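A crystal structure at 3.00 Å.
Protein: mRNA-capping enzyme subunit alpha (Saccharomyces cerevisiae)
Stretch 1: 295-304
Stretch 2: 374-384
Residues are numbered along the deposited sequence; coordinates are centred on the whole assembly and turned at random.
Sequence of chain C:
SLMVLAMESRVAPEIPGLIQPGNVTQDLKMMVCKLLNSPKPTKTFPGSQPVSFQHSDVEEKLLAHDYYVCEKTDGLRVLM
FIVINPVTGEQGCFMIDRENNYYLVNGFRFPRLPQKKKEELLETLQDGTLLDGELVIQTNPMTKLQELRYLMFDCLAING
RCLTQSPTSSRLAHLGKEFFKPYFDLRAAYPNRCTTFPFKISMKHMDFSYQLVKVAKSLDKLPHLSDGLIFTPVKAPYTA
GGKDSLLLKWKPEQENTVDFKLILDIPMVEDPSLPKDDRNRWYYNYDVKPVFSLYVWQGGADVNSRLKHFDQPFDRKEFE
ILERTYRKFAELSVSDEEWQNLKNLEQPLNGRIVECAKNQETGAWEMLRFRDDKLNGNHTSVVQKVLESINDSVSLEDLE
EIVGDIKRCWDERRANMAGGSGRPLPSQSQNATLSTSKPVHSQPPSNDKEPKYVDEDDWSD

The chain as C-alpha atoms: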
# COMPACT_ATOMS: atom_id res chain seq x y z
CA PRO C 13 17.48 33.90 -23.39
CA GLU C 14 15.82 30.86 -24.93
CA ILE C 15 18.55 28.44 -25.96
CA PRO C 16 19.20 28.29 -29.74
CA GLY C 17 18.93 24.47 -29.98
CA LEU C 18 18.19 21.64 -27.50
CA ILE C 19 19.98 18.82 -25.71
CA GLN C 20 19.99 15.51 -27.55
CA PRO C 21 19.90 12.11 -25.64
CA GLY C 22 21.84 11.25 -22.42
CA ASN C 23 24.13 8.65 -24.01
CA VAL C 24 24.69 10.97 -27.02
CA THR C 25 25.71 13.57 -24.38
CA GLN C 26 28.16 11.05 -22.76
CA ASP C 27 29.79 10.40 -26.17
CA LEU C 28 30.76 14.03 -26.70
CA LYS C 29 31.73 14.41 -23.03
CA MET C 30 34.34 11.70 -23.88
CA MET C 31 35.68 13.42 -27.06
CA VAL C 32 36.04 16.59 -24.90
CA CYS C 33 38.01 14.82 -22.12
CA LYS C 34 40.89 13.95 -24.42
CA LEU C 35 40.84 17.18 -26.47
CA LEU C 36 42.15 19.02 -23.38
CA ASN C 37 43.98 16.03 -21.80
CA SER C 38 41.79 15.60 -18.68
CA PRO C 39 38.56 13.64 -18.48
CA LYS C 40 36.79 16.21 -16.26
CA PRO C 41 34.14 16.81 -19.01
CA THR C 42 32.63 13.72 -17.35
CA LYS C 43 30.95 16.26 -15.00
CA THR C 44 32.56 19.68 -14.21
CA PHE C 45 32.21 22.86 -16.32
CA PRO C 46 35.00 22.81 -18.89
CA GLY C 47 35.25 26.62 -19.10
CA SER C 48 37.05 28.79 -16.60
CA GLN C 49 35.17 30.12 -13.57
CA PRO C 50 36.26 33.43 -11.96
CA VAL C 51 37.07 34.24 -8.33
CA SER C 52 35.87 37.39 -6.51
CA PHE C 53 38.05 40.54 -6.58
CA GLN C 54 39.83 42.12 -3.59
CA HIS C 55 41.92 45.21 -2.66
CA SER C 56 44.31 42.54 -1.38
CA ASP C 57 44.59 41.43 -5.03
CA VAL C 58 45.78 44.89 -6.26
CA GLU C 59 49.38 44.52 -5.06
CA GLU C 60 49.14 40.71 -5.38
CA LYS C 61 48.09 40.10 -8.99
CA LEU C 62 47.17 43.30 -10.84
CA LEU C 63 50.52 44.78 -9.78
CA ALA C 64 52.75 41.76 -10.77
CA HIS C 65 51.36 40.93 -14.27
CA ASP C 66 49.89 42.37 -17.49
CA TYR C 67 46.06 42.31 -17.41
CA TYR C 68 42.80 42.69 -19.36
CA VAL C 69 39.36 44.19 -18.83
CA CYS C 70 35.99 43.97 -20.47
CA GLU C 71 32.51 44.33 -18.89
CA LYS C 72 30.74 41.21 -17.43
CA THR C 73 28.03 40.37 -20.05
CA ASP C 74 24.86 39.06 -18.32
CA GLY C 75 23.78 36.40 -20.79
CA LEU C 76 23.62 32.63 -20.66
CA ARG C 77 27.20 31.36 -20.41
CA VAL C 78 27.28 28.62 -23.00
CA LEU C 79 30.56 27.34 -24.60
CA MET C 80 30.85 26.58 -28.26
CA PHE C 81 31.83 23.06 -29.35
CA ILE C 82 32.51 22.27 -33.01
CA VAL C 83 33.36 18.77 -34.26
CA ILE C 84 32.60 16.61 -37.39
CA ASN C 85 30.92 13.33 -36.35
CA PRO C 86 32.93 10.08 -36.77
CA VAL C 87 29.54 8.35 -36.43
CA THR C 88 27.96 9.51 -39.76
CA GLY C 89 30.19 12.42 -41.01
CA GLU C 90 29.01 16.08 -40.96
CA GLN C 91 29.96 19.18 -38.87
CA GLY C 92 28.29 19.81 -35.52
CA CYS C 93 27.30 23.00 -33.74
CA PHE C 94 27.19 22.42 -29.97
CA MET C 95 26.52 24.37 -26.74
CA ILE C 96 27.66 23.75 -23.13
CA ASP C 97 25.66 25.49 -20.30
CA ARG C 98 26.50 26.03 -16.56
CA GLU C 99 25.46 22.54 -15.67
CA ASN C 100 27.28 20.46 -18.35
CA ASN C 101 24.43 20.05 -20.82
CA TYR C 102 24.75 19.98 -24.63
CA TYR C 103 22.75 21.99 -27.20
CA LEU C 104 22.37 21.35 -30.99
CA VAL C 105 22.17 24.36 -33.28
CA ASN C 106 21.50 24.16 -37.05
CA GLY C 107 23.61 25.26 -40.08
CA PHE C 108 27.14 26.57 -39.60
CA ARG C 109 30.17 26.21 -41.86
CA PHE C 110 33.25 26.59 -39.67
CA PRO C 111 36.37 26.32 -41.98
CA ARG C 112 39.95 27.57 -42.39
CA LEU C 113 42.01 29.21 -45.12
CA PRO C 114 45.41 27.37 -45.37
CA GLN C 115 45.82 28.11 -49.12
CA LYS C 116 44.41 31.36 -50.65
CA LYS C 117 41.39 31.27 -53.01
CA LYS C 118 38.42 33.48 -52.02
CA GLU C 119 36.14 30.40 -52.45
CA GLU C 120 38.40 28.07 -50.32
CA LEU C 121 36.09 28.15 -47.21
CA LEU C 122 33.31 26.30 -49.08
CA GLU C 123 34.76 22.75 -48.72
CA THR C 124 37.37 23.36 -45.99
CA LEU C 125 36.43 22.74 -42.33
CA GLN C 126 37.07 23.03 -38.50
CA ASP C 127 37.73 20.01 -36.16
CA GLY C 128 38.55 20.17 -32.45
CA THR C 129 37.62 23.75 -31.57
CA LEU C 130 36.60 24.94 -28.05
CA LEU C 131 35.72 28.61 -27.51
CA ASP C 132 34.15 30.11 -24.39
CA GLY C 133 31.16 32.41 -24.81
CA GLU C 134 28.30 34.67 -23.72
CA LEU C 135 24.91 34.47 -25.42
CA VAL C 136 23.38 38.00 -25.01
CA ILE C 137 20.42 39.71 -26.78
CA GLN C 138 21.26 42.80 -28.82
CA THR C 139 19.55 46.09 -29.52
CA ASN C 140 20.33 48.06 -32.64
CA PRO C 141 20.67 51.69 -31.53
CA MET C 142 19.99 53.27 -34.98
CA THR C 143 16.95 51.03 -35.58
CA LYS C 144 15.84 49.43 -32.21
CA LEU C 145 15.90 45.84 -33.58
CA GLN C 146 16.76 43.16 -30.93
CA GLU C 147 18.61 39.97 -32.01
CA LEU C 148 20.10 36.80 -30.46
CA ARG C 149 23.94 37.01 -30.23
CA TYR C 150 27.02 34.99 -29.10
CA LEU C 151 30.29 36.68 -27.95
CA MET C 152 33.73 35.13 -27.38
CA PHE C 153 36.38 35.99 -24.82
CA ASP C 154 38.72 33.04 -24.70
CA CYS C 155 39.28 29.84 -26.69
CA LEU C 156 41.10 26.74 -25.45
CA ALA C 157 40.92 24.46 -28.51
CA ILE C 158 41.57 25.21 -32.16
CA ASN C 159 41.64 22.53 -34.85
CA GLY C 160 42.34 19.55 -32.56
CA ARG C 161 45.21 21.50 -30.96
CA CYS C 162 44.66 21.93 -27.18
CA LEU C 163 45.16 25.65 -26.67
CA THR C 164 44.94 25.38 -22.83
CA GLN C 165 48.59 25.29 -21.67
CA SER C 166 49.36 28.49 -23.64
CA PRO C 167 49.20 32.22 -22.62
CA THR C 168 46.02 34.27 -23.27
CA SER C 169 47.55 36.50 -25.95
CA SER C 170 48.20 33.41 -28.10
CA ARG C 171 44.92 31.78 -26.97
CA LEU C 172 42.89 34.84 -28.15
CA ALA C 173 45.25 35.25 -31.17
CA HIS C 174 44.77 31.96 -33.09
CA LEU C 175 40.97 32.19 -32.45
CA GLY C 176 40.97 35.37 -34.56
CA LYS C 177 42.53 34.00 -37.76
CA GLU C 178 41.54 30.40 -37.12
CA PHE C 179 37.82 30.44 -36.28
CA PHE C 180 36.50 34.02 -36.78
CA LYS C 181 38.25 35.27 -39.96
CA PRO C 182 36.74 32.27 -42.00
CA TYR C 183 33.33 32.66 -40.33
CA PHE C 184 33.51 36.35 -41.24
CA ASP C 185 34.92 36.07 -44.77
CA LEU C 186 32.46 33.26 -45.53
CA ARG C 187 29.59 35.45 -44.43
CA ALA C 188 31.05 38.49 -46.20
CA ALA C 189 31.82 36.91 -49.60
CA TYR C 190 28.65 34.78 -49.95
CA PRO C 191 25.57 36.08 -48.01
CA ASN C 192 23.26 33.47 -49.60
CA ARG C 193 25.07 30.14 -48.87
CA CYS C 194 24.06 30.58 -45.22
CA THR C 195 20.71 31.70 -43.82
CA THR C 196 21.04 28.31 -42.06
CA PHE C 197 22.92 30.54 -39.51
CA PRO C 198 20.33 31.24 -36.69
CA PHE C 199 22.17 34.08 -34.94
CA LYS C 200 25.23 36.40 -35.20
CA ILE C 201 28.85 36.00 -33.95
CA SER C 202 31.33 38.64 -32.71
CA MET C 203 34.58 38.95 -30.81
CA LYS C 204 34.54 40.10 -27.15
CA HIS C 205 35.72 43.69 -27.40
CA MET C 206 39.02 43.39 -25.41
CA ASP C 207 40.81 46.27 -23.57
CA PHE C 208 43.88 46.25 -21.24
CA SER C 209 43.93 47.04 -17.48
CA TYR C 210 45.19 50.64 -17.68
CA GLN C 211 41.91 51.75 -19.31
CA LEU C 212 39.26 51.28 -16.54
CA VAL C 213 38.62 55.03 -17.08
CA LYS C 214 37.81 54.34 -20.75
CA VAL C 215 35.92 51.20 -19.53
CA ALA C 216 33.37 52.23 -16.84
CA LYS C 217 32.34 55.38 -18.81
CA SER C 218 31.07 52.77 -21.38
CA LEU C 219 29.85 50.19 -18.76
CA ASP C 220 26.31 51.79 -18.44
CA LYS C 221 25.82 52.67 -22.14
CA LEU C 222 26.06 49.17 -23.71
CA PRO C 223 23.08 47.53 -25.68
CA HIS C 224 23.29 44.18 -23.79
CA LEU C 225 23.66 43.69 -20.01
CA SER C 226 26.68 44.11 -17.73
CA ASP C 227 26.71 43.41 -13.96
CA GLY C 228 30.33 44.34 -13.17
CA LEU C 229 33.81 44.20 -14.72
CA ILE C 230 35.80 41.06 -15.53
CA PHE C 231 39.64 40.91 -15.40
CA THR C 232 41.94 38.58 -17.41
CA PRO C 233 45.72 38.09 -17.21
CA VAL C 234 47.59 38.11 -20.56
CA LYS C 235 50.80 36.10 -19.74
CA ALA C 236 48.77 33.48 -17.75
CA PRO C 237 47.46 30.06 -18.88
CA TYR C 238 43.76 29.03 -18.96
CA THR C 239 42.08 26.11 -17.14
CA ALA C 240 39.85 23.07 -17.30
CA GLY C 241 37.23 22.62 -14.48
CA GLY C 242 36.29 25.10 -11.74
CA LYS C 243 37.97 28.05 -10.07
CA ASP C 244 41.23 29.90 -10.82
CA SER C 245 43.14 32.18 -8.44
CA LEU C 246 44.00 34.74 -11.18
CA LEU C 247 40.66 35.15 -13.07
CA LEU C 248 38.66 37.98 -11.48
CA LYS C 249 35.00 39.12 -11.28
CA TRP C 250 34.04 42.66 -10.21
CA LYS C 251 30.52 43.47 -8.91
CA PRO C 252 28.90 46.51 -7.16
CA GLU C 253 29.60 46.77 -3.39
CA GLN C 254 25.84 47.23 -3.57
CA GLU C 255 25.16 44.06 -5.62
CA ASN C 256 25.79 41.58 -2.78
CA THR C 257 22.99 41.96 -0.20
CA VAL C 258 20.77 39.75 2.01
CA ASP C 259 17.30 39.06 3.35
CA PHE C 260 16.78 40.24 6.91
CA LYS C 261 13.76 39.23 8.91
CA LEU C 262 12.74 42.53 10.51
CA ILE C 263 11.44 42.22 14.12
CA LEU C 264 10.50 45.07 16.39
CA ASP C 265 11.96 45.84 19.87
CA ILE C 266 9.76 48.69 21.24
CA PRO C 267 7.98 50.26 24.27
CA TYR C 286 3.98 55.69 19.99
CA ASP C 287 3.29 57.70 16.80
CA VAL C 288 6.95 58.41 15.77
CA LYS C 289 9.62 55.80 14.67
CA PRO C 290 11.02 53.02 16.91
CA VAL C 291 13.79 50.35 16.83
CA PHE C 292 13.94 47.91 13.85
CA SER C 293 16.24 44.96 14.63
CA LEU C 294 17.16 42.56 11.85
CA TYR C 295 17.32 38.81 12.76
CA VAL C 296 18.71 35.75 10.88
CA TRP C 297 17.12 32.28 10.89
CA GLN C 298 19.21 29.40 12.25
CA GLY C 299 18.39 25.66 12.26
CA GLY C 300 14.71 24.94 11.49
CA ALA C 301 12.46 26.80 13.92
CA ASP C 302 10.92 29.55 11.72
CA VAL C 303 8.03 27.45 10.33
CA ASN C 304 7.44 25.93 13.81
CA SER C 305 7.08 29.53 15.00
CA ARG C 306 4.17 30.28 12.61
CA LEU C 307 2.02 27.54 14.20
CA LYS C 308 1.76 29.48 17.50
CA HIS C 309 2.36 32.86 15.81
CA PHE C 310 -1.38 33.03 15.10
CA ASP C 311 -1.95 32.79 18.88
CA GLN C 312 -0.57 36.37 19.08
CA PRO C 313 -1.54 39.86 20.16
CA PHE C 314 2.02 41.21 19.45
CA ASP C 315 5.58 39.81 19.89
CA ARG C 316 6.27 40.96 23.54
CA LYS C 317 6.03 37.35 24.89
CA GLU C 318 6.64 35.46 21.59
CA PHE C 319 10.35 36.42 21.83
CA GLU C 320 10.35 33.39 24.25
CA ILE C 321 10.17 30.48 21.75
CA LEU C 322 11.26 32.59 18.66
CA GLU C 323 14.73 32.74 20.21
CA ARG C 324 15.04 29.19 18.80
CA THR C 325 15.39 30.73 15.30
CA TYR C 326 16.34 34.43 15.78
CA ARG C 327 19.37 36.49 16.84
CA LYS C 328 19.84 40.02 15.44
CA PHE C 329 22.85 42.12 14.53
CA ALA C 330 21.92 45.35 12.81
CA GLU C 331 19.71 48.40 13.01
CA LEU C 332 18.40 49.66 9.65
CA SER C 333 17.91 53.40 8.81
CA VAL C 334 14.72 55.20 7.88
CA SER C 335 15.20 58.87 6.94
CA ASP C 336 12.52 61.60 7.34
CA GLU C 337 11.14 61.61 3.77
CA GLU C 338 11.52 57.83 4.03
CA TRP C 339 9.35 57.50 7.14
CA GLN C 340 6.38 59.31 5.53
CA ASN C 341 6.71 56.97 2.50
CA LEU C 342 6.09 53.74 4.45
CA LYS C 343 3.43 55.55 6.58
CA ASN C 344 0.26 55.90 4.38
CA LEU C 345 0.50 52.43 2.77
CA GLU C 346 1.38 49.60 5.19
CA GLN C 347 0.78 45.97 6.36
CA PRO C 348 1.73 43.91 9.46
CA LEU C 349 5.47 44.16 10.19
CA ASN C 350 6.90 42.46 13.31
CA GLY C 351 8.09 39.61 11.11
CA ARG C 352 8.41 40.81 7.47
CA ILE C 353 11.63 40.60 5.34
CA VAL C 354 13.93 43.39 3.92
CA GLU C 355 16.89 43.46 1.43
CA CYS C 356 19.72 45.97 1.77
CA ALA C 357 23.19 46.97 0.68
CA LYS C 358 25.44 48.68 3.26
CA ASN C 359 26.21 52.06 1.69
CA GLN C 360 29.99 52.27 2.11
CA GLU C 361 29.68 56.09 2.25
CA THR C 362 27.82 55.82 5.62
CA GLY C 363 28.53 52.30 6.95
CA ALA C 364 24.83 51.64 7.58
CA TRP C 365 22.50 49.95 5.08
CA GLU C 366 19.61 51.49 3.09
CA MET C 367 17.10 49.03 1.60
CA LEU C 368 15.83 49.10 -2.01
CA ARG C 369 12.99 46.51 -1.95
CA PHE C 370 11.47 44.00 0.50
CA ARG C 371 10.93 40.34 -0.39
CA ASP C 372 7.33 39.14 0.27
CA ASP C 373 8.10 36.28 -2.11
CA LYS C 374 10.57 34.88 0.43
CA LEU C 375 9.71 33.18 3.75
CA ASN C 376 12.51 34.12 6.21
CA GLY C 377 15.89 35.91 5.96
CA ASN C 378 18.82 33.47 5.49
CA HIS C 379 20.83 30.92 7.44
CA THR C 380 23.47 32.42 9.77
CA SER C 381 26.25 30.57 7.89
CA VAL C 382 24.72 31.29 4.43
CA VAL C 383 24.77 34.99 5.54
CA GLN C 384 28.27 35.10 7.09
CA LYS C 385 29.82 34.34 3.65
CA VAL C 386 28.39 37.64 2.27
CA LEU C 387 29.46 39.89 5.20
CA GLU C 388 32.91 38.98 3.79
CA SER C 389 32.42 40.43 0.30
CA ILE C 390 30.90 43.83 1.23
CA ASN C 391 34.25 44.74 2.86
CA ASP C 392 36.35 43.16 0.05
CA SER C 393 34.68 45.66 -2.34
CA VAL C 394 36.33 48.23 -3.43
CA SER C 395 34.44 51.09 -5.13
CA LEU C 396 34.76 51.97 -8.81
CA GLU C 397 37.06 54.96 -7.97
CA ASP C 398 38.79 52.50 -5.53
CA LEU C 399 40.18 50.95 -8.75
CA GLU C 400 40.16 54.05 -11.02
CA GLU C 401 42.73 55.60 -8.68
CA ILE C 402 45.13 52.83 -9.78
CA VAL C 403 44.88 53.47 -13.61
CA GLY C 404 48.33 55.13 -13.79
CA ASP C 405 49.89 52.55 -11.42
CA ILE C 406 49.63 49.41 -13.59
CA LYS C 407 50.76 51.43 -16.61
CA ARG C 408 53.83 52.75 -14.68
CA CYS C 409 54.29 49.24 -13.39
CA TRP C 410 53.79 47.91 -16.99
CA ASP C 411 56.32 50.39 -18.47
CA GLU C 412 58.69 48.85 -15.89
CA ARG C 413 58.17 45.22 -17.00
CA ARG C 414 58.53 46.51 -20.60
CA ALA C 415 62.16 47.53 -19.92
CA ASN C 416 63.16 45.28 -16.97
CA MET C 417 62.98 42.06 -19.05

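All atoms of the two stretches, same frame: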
# COMPACT_ATOMS: atom_id res chain seq x y z
N TYR C 295 16.93 40.16 12.31
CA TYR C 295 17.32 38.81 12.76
C TYR C 295 17.48 37.77 11.63
O TYR C 295 16.80 37.83 10.61
CB TYR C 295 16.32 38.25 13.79
CG TYR C 295 15.99 39.07 15.04
CD1 TYR C 295 15.38 40.33 14.94
CD2 TYR C 295 16.17 38.53 16.33
CE1 TYR C 295 15.04 41.06 16.07
CE2 TYR C 295 15.82 39.26 17.47
CZ TYR C 295 15.25 40.53 17.34
OH TYR C 295 14.90 41.29 18.46
N VAL C 296 18.34 36.77 11.87
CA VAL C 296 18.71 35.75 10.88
C VAL C 296 18.40 34.31 11.32
O VAL C 296 18.89 33.84 12.36
CB VAL C 296 20.20 35.86 10.45
CG1 VAL C 296 20.48 37.22 9.79
CG2 VAL C 296 21.16 35.59 11.63
N TRP C 297 17.62 33.61 10.51
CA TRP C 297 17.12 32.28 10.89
C TRP C 297 18.19 31.19 10.90
O TRP C 297 18.95 31.04 9.95
CB TRP C 297 15.83 31.89 10.13
CG TRP C 297 16.00 31.06 8.88
CD1 TRP C 297 16.48 31.49 7.67
CD2 TRP C 297 15.66 29.67 8.72
NE1 TRP C 297 16.46 30.45 6.76
CE2 TRP C 297 15.97 29.33 7.37
CE3 TRP C 297 15.13 28.69 9.57
CZ2 TRP C 297 15.78 28.03 6.87
CZ3 TRP C 297 14.92 27.41 9.06
CH2 TRP C 297 15.26 27.09 7.72
N GLN C 298 18.26 30.48 12.03
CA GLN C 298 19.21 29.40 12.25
C GLN C 298 18.44 28.10 12.52
O GLN C 298 17.36 28.12 13.13
CB GLN C 298 20.11 29.75 13.44
CG GLN C 298 21.49 29.09 13.44
CD GLN C 298 22.22 29.24 14.79
OE1 GLN C 298 21.63 29.06 15.86
NE2 GLN C 298 23.53 29.53 14.73
N GLY C 299 19.00 26.98 12.06
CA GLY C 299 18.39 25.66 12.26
C GLY C 299 17.13 25.44 11.43
O GLY C 299 17.18 25.49 10.20
N GLY C 300 16.01 25.21 12.12
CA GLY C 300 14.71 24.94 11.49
C GLY C 300 13.55 25.20 12.43
O GLY C 300 12.74 24.30 12.70
N ALA C 301 13.46 26.43 12.93
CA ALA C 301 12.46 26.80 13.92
C ALA C 301 11.48 27.89 13.48
O ALA C 301 10.48 28.14 14.17
CB ALA C 301 13.13 27.17 15.25
N ASP C 302 11.75 28.49 12.32
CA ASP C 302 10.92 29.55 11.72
C ASP C 302 9.48 29.14 11.38
O ASP C 302 8.53 29.86 11.70
CB ASP C 302 11.65 30.16 10.51
CG ASP C 302 10.70 30.61 9.40
OD1 ASP C 302 10.39 29.78 8.53
OD2 ASP C 302 10.31 31.80 9.39
N VAL C 303 9.34 28.01 10.69
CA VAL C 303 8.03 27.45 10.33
C VAL C 303 7.29 27.08 11.62
O VAL C 303 6.17 27.56 11.83
CB VAL C 303 8.14 26.26 9.33
CG1 VAL C 303 6.81 25.51 9.17
CG2 VAL C 303 8.66 26.74 7.96
N ASN C 304 7.94 26.30 12.48
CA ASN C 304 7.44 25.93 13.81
C ASN C 304 6.94 27.09 14.65
O ASN C 304 6.06 26.91 15.51
CB ASN C 304 8.53 25.18 14.57
CG ASN C 304 8.88 23.86 13.93
OD1 ASN C 304 8.08 22.92 13.97
ND2 ASN C 304 10.06 23.79 13.33
N LYS C 374 9.61 35.69 -0.33
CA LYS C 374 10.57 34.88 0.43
C LYS C 374 10.12 34.74 1.89
O LYS C 374 9.82 35.74 2.54
CB LYS C 374 11.98 35.48 0.38
CG LYS C 374 12.79 35.19 -0.87
CD LYS C 374 13.90 36.22 -0.97
CE LYS C 374 14.33 36.46 -2.42
NZ LYS C 374 13.27 37.14 -3.24
N LEU C 375 10.10 33.50 2.37
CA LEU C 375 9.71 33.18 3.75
C LEU C 375 10.50 33.95 4.83
O LEU C 375 9.97 34.91 5.40
CB LEU C 375 9.70 31.67 3.97
CG LEU C 375 9.77 31.11 5.39
CD1 LEU C 375 8.66 31.64 6.23
CD2 LEU C 375 9.75 29.58 5.33
N ASN C 376 11.73 33.51 5.13
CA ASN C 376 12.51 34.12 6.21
C ASN C 376 13.59 35.05 5.68
O ASN C 376 13.32 35.81 4.75
CB ASN C 376 13.01 33.13 7.28
CG ASN C 376 13.42 31.77 6.72
OD1 ASN C 376 14.14 31.67 5.75
ND2 ASN C 376 12.97 30.72 7.39
N GLY C 377 14.78 35.00 6.28
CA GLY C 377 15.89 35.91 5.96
C GLY C 377 17.10 35.27 5.30
O GLY C 377 17.52 35.71 4.23
N ASN C 378 17.69 34.28 5.97
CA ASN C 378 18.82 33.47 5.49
C ASN C 378 19.66 32.92 6.62
O ASN C 378 19.92 33.61 7.61
CB ASN C 378 19.75 34.20 4.51
CG ASN C 378 19.48 33.84 3.06
OD1 ASN C 378 19.20 34.72 2.25
ND2 ASN C 378 19.57 32.54 2.73
N HIS C 379 20.11 31.68 6.42
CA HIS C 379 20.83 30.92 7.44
C HIS C 379 22.11 31.63 7.84
O HIS C 379 22.83 32.13 6.97
CB HIS C 379 21.07 29.47 6.97
CG HIS C 379 21.73 28.60 8.00
ND1 HIS C 379 22.54 27.54 7.65
CD2 HIS C 379 21.74 28.65 9.35
CE1 HIS C 379 22.99 26.95 8.74
NE2 HIS C 379 22.53 27.61 9.79
N THR C 380 22.34 31.71 9.15
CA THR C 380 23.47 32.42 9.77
C THR C 380 24.75 32.23 8.94
O THR C 380 25.28 33.21 8.40
CB THR C 380 23.65 32.04 11.28
OG1 THR C 380 22.46 32.37 12.02
CG2 THR C 380 24.85 32.76 11.93
N SER C 381 25.15 30.97 8.77
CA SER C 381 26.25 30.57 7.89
C SER C 381 26.13 31.14 6.47
O SER C 381 27.02 31.86 6.01
CB SER C 381 26.35 29.05 7.84
OG SER C 381 25.18 28.48 7.29
N VAL C 382 25.00 30.85 5.81
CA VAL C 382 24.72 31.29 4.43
C VAL C 382 24.57 32.83 4.34
O VAL C 382 24.33 33.38 3.26
CB VAL C 382 23.52 30.49 3.79
CG1 VAL C 382 23.50 30.58 2.25
CG2 VAL C 382 23.56 29.00 4.18
N VAL C 383 24.75 33.52 5.47
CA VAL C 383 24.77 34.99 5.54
C VAL C 383 26.21 35.46 5.75
O VAL C 383 26.70 36.36 5.05
CB VAL C 383 23.82 35.54 6.66
CG1 VAL C 383 24.13 37.00 7.03
CG2 VAL C 383 22.37 35.41 6.25
N GLN C 384 26.88 34.82 6.72
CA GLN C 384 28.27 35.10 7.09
C GLN C 384 29.12 35.31 5.83
O GLN C 384 29.66 36.40 5.63
CB GLN C 384 28.83 34.01 8.02
CG GLN C 384 30.15 34.35 8.72
CD GLN C 384 30.23 33.91 10.19
OE1 GLN C 384 31.32 33.74 10.74
NE2 GLN C 384 29.07 33.75 10.84

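The contact between the two stretches buries 562 Å², both sides summed, and contains no clear hydrogen bond; the evidence for the contact is mainly close packing, with one CA-H...O contact. Trp297, with 97 Å² covered, contributes most. Its CA-to-CB bond points sideways, but its chi1 is 95°, between the usual wells, and the end of the side chain comes nearer to stretch 2. Asn376, second at 75 Å², lies over one face of that ring: its CB sits 4.2 Å from the centroid of the five-membered ring and 26° off the normal, a CH-pi arrangement. Trp297 NE1 and Asn376 OD1 are 2.8 Å apart, yet the angle is too poor for a hydrogen bond, as expected for an oxygen over the face rather than in the ring plane. Near that plane, at the edge, Asn378 N approaches Trp297 CD1 at 3.5 Å. The broad, flat indole reaches Asn376, Gly377 and Asn378 at once.

The tryptophan backbone also takes part. Trp297 O lies 3.1 Å from His379 CA, with an angle of 170° at the hydrogen, so the CA-H points almost straight at the carbonyl.

Val296, covered by 62 Å², points toward stretch 2. Its CB is 3.6 Å from Asn378 O, its CG2 3.5 Å from Thr380 OG1, and its CG1 4.4 Å from Val383 CG2; a compact branched side chain fits this buried site, touching both the loop and the helical segment.

At the other end, Asp302 points toward stretch 2 and places OD1 3.0 Å from Asn376 ND2, a polar approach whose geometry leaves hydrogen bonding open. Asn376 thus meets Trp297 and Asp302 with one short side chain. Beside it, Leu375 CD2 packs 4.0 Å from Val303 CG2, extending the contact with an apolar pair.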